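Local coordinates for dephospho-CoA kinase (Aquifex aeolicus, PDB 2IF2), which probably catalyses the last step of coenzyme A biosynthesis, the ATP-dependent phosphorylation of the 3'-hydroxyl of dephospho-CoA, at residues S15-Y27 with I178-E190. Numbering follows the deposited sequence.
Sequences STVAQMFRELGAY and IEETYKQVKKVYE. With SO4 (sulfate ion), chain D.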
loop_
_atom_site.group_PDB
_atom_site.type_symbol
_atom_site.label_atom_id
_atom_site.label_comp_id
_atom_site.label_asym_id
_atom_site.label_seq_id
_atom_site.Cartn_x
_atom_site.Cartn_y
_atom_site.Cartn_z
ATOM N N SER A 15 -2.159 7.023 -5.340
ATOM C CA SER A 15 -0.985 7.369 -6.101
ATOM C C SER A 15 -0.898 8.879 -6.282
ATOM O O SER A 15 0.096 9.490 -5.886
ATOM C CB SER A 15 -1.051 6.692 -7.457
ATOM O OG SER A 15 -2.344 6.901 -8.024
ATOM N N THR A 16 -1.941 9.477 -6.866
ATOM C CA THR A 16 -1.968 10.928 -7.123
ATOM C C THR A 16 -1.762 11.751 -5.868
ATOM O O THR A 16 -1.152 12.819 -5.910
ATOM C CB THR A 16 -3.290 11.400 -7.801
ATOM O OG1 THR A 16 -4.412 10.985 -7.016
ATOM C CG2 THR A 16 -3.399 10.846 -9.211
ATOM N N VAL A 17 -2.277 11.250 -4.754
ATOM C CA VAL A 17 -2.113 11.928 -3.485
ATOM C C VAL A 17 -0.688 11.696 -3.011
ATOM O O VAL A 17 -0.009 12.627 -2.595
ATOM C CB VAL A 17 -3.127 11.409 -2.456
ATOM C CG1 VAL A 17 -2.669 11.726 -1.050
ATOM C CG2 VAL A 17 -4.479 12.052 -2.731
ATOM N N ALA A 18 -0.217 10.461 -3.099
ATOM C CA ALA A 18 1.151 10.193 -2.683
ATOM C C ALA A 18 2.085 11.139 -3.431
ATOM O O ALA A 18 3.044 11.639 -2.851
ATOM C CB ALA A 18 1.532 8.748 -2.978
ATOM N N GLN A 19 1.781 11.385 -4.708
ATOM C CA GLN A 19 2.582 12.260 -5.560
ATOM C C GLN A 19 2.507 13.722 -5.150
ATOM O O GLN A 19 3.529 14.377 -4.937
ATOM C CB GLN A 19 2.144 12.124 -7.017
ATOM C CG GLN A 19 3.174 12.628 -8.035
ATOM C CD GLN A 19 4.606 12.193 -7.699
ATOM O OE1 GLN A 19 5.324 12.899 -6.993
ATOM N NE2 GLN A 19 5.014 11.024 -8.194
HETATM N N MSE A 20 1.294 14.239 -5.046
HETATM C CA MSE A 20 1.118 15.620 -4.653
HETATM C C MSE A 20 1.950 15.843 -3.399
HETATM O O MSE A 20 2.731 16.794 -3.324
HETATM C CB MSE A 20 -0.363 15.893 -4.383
HETATM C CG MSE A 20 -1.284 15.535 -5.549
HETATM SE SE MSE A 20 -3.179 15.735 -5.133
HETATM C CE MSE A 20 -3.829 16.597 -6.739
ATOM N N PHE A 21 1.799 14.945 -2.426
ATOM C CA PHE A 21 2.531 15.029 -1.150
ATOM C C PHE A 21 4.047 15.078 -1.307
ATOM O O PHE A 21 4.732 15.688 -0.479
ATOM C CB PHE A 21 2.173 13.846 -0.235
ATOM C CG PHE A 21 1.111 14.162 0.785
ATOM C CD1 PHE A 21 -0.058 13.412 0.847
ATOM C CD2 PHE A 21 1.266 15.224 1.671
ATOM C CE1 PHE A 21 -1.062 13.715 1.768
ATOM C CE2 PHE A 21 0.261 15.531 2.596
ATOM C CZ PHE A 21 -0.904 14.774 2.643
ATOM N N ARG A 22 4.558 14.413 -2.348
ATOM C CA ARG A 22 5.994 14.373 -2.616
ATOM C C ARG A 22 6.449 15.703 -3.189
ATOM O O ARG A 22 7.550 16.196 -2.900
ATOM C CB ARG A 22 6.351 13.266 -3.608
ATOM C CG ARG A 22 6.224 11.851 -3.075
ATOM C CD ARG A 22 7.127 10.884 -3.856
ATOM N NE ARG A 22 6.601 9.519 -3.853
ATOM C CZ ARG A 22 5.523 9.149 -4.531
ATOM N NH1 ARG A 22 4.869 10.043 -5.273
ATOM N NH2 ARG A 22 5.083 7.900 -4.442
ATOM N N GLU A 23 5.594 16.272 -4.028
ATOM C CA GLU A 23 5.879 17.554 -4.630
ATOM C C GLU A 23 5.991 18.535 -3.495
ATOM O O GLU A 23 6.931 19.321 -3.442
ATOM C CB GLU A 23 4.746 17.947 -5.561
ATOM C CG GLU A 23 4.665 17.061 -6.785
ATOM C CD GLU A 23 3.237 16.830 -7.256
ATOM O OE1 GLU A 23 2.391 17.744 -7.112
ATOM O OE2 GLU A 23 2.970 15.731 -7.786
ATOM N N LEU A 24 5.050 18.474 -2.560
ATOM C CA LEU A 24 5.078 19.399 -1.428
ATOM C C LEU A 24 6.347 19.258 -0.578
ATOM O O LEU A 24 6.692 20.162 0.179
ATOM C CB LEU A 24 3.809 19.224 -0.576
ATOM C CG LEU A 24 2.495 19.722 -1.216
ATOM C CD1 LEU A 24 1.281 19.146 -0.497
ATOM C CD2 LEU A 24 2.465 21.250 -1.198
ATOM N N GLY A 25 7.053 18.138 -0.721
ATOM C CA GLY A 25 8.283 17.937 0.040
ATOM C C GLY A 25 8.314 16.632 0.818
ATOM O O GLY A 25 9.376 16.094 1.137
ATOM N N ALA A 26 7.130 16.122 1.122
ATOM C CA ALA A 26 7.007 14.885 1.864
ATOM C C ALA A 26 7.727 13.745 1.158
ATOM O O ALA A 26 7.953 13.796 -0.050
ATOM C CB ALA A 26 5.527 14.541 2.049
ATOM N N TYR A 27 8.090 12.722 1.932
ATOM C CA TYR A 27 8.760 11.530 1.418
ATOM C C TYR A 27 7.771 10.378 1.506
ATOM O O TYR A 27 7.666 9.724 2.541
ATOM C CB TYR A 27 9.994 11.182 2.253
ATOM C CG TYR A 27 10.808 10.040 1.674
ATOM C CD1 TYR A 27 10.364 8.717 1.746
ATOM C CD2 TYR A 27 12.009 10.287 1.010
ATOM C CE1 TYR A 27 11.100 7.666 1.161
ATOM C CE2 TYR A 27 12.750 9.246 0.422
ATOM C CZ TYR A 27 12.291 7.940 0.501
ATOM O OH TYR A 27 13.023 6.933 -0.087
ATOM N N ILE A 178 -9.775 17.724 -9.341
ATOM C CA ILE A 178 -8.366 17.670 -9.021
ATOM C C ILE A 178 -7.967 18.875 -8.203
ATOM O O ILE A 178 -7.120 18.777 -7.312
ATOM C CB ILE A 178 -7.528 17.647 -10.285
ATOM C CG1 ILE A 178 -7.718 16.313 -10.997
ATOM C CG2 ILE A 178 -6.068 17.855 -9.935
ATOM C CD1 ILE A 178 -7.251 15.139 -10.164
ATOM N N GLU A 179 -8.575 20.018 -8.513
ATOM C CA GLU A 179 -8.282 21.259 -7.797
ATOM C C GLU A 179 -8.594 21.090 -6.315
ATOM O O GLU A 179 -7.844 21.555 -5.464
ATOM C CB GLU A 179 -9.107 22.425 -8.368
ATOM C CG GLU A 179 -8.638 23.814 -7.918
ATOM C CD GLU A 179 -9.596 24.933 -8.315
ATOM O OE1 GLU A 179 -9.846 25.140 -9.527
ATOM O OE2 GLU A 179 -10.106 25.616 -7.401
ATOM N N GLU A 180 -9.700 20.415 -6.021
ATOM C CA GLU A 180 -10.125 20.187 -4.644
ATOM C C GLU A 180 -9.259 19.161 -3.943
ATOM O O GLU A 180 -8.859 19.353 -2.798
ATOM C CB GLU A 180 -11.585 19.717 -4.595
ATOM C CG GLU A 180 -12.616 20.824 -4.390
ATOM C CD GLU A 180 -14.011 20.444 -4.896
ATOM O OE1 GLU A 180 -14.943 21.271 -4.759
ATOM O OE2 GLU A 180 -14.180 19.323 -5.438
ATOM N N THR A 181 -8.964 18.068 -4.624
ATOM C CA THR A 181 -8.159 17.047 -4.001
ATOM C C THR A 181 -6.794 17.589 -3.578
ATOM O O THR A 181 -6.318 17.289 -2.482
ATOM C CB THR A 181 -7.996 15.850 -4.934
ATOM O OG1 THR A 181 -7.284 14.817 -4.249
ATOM C CG2 THR A 181 -7.237 16.244 -6.185
ATOM N N TYR A 182 -6.179 18.405 -4.434
ATOM C CA TYR A 182 -4.864 18.991 -4.138
ATOM C C TYR A 182 -4.946 20.111 -3.105
ATOM O O TYR A 182 -4.016 20.328 -2.325
ATOM C CB TYR A 182 -4.224 19.552 -5.408
ATOM C CG TYR A 182 -2.832 20.109 -5.185
ATOM C CD1 TYR A 182 -1.782 19.282 -4.804
ATOM C CD2 TYR A 182 -2.569 21.470 -5.340
ATOM C CE1 TYR A 182 -0.501 19.798 -4.581
ATOM C CE2 TYR A 182 -1.293 21.994 -5.115
ATOM C CZ TYR A 182 -0.268 21.156 -4.736
ATOM O OH TYR A 182 0.977 21.678 -4.480
ATOM N N LYS A 183 -6.059 20.831 -3.124
ATOM C CA LYS A 183 -6.269 21.919 -2.195
ATOM C C LYS A 183 -6.403 21.332 -0.790
ATOM O O LYS A 183 -6.040 21.979 0.192
ATOM C CB LYS A 183 -7.520 22.709 -2.605
ATOM C CG LYS A 183 -7.721 24.047 -1.885
ATOM C CD LYS A 183 -8.677 24.978 -2.651
ATOM C CE LYS A 183 -9.120 26.179 -1.806
ATOM N NZ LYS A 183 -8.008 26.822 -1.033
ATOM N N GLN A 184 -6.892 20.094 -0.704
ATOM C CA GLN A 184 -7.066 19.396 0.577
ATOM C C GLN A 184 -5.756 18.858 1.137
ATOM O O GLN A 184 -5.426 19.093 2.301
ATOM C CB GLN A 184 -8.050 18.233 0.423
ATOM C CG GLN A 184 -9.481 18.571 0.786
ATOM C CD GLN A 184 -10.486 17.970 -0.177
ATOM O OE1 GLN A 184 -10.499 16.761 -0.403
ATOM N NE2 GLN A 184 -11.333 18.824 -0.763
ATOM N N VAL A 185 -5.021 18.114 0.318
ATOM C CA VAL A 185 -3.749 17.575 0.763
ATOM C C VAL A 185 -2.900 18.740 1.265
ATOM O O VAL A 185 -2.273 18.654 2.322
ATOM C CB VAL A 185 -3.001 16.838 -0.382
ATOM C CG1 VAL A 185 -3.865 15.719 -0.935
ATOM C CG2 VAL A 185 -2.643 17.810 -1.482
ATOM N N LYS A 186 -2.899 19.840 0.521
ATOM C CA LYS A 186 -2.118 21.002 0.923
ATOM C C LYS A 186 -2.452 21.427 2.342
ATOM O O LYS A 186 -1.559 21.742 3.127
ATOM C CB LYS A 186 -2.357 22.169 -0.033
ATOM C CG LYS A 186 -1.492 22.113 -1.266
ATOM C CD LYS A 186 -1.511 23.424 -2.011
ATOM C CE LYS A 186 -2.863 23.677 -2.637
ATOM N NZ LYS A 186 -2.867 24.877 -3.520
ATOM N N LYS A 187 -3.744 21.445 2.652
ATOM C CA LYS A 187 -4.206 21.812 3.979
ATOM C C LYS A 187 -3.605 20.806 4.954
ATOM O O LYS A 187 -2.995 21.182 5.952
ATOM C CB LYS A 187 -5.729 21.748 4.048
ATOM C CG LYS A 187 -6.311 22.154 5.387
ATOM C CD LYS A 187 -7.759 21.687 5.547
ATOM C CE LYS A 187 -8.264 21.948 6.967
ATOM N NZ LYS A 187 -9.657 21.481 7.181
ATOM N N VAL A 188 -3.757 19.522 4.657
ATOM C CA VAL A 188 -3.209 18.514 5.544
ATOM C C VAL A 188 -1.704 18.653 5.725
ATOM O O VAL A 188 -1.215 18.641 6.845
ATOM C CB VAL A 188 -3.548 17.101 5.051
ATOM C CG1 VAL A 188 -2.836 16.057 5.916
ATOM C CG2 VAL A 188 -5.051 16.894 5.120
ATOM N N TYR A 189 -0.968 18.796 4.635
ATOM C CA TYR A 189 0.471 18.935 4.760
ATOM C C TYR A 189 0.835 20.080 5.712
ATOM O O TYR A 189 1.871 20.039 6.389
ATOM C CB TYR A 189 1.107 19.158 3.387
ATOM C CG TYR A 189 2.603 19.365 3.435
ATOM C CD1 TYR A 189 3.140 20.639 3.554
ATOM C CD2 TYR A 189 3.481 18.288 3.393
ATOM C CE1 TYR A 189 4.512 20.839 3.629
ATOM C CE2 TYR A 189 4.863 18.481 3.466
ATOM C CZ TYR A 189 5.366 19.759 3.589
ATOM O OH TYR A 189 6.721 19.976 3.680
ATOM N N GLU A 190 -0.014 21.102 5.768
ATOM C CA GLU A 190 0.224 22.241 6.659
ATOM C C GLU A 190 -0.044 21.801 8.088
ATOM O O GLU A 190 0.650 22.198 9.019
ATOM C CB GLU A 190 -0.716 23.396 6.314
ATOM C CG GLU A 190 -0.367 24.130 5.043
ATOM C CD GLU A 190 0.832 25.036 5.209
ATOM O OE1 GLU A 190 1.922 24.518 5.552
ATOM O OE2 GLU A 190 0.679 26.266 4.995
HETATM S S SO4 D . -4.995 4.131 -6.505
HETATM O O1 SO4 D . -5.390 5.019 -7.619
HETATM O O2 SO4 D . -3.604 4.422 -6.130
HETATM O O3 SO4 D . -5.101 2.717 -6.930
HETATM O O4 SO4 D . -5.873 4.368 -5.336
#
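M20 is a knob that enters a hollow between I178, T181, Y182 and V185. This helix-helix contact joins the P-loop helix of the kinase's P-loop NTPase fold to the C-terminal helix 178-190. The two axes come within 10.0 Å and cross at -52°. M20 is a selenomethionine; its SE lies at the edge of the Y182 ring, 5.2 Å from the centroid, a Met-aromatic contact. The chain bends at chi3 (137°) and turns CE toward Y182 CB and T181 CG2.

One turn on, L24 fills the notch between Y182, V185, K186 and Y189. Its CD2 rests 4.1 Å from K186 CG, while CD1 reaches Y189 CB. On the sheet-facing side, V185 CB covers one face of the F21 ring, offset toward the rim. V188 CG1 meets that ring at its edge, 4.0 Å from F21 CZ. F21 also touches I109 and V28 of the central parallel sheet. Near the start of the P-loop helix, S15 N donates to sulfate O2, in the predicted ATP site. G25, with positive phi, forms a Schellman motif after the last turn. Beside it, L24 CB sits over the centre of the Y189 ring, 4.1 Å from the centroid, a CH-pi contact.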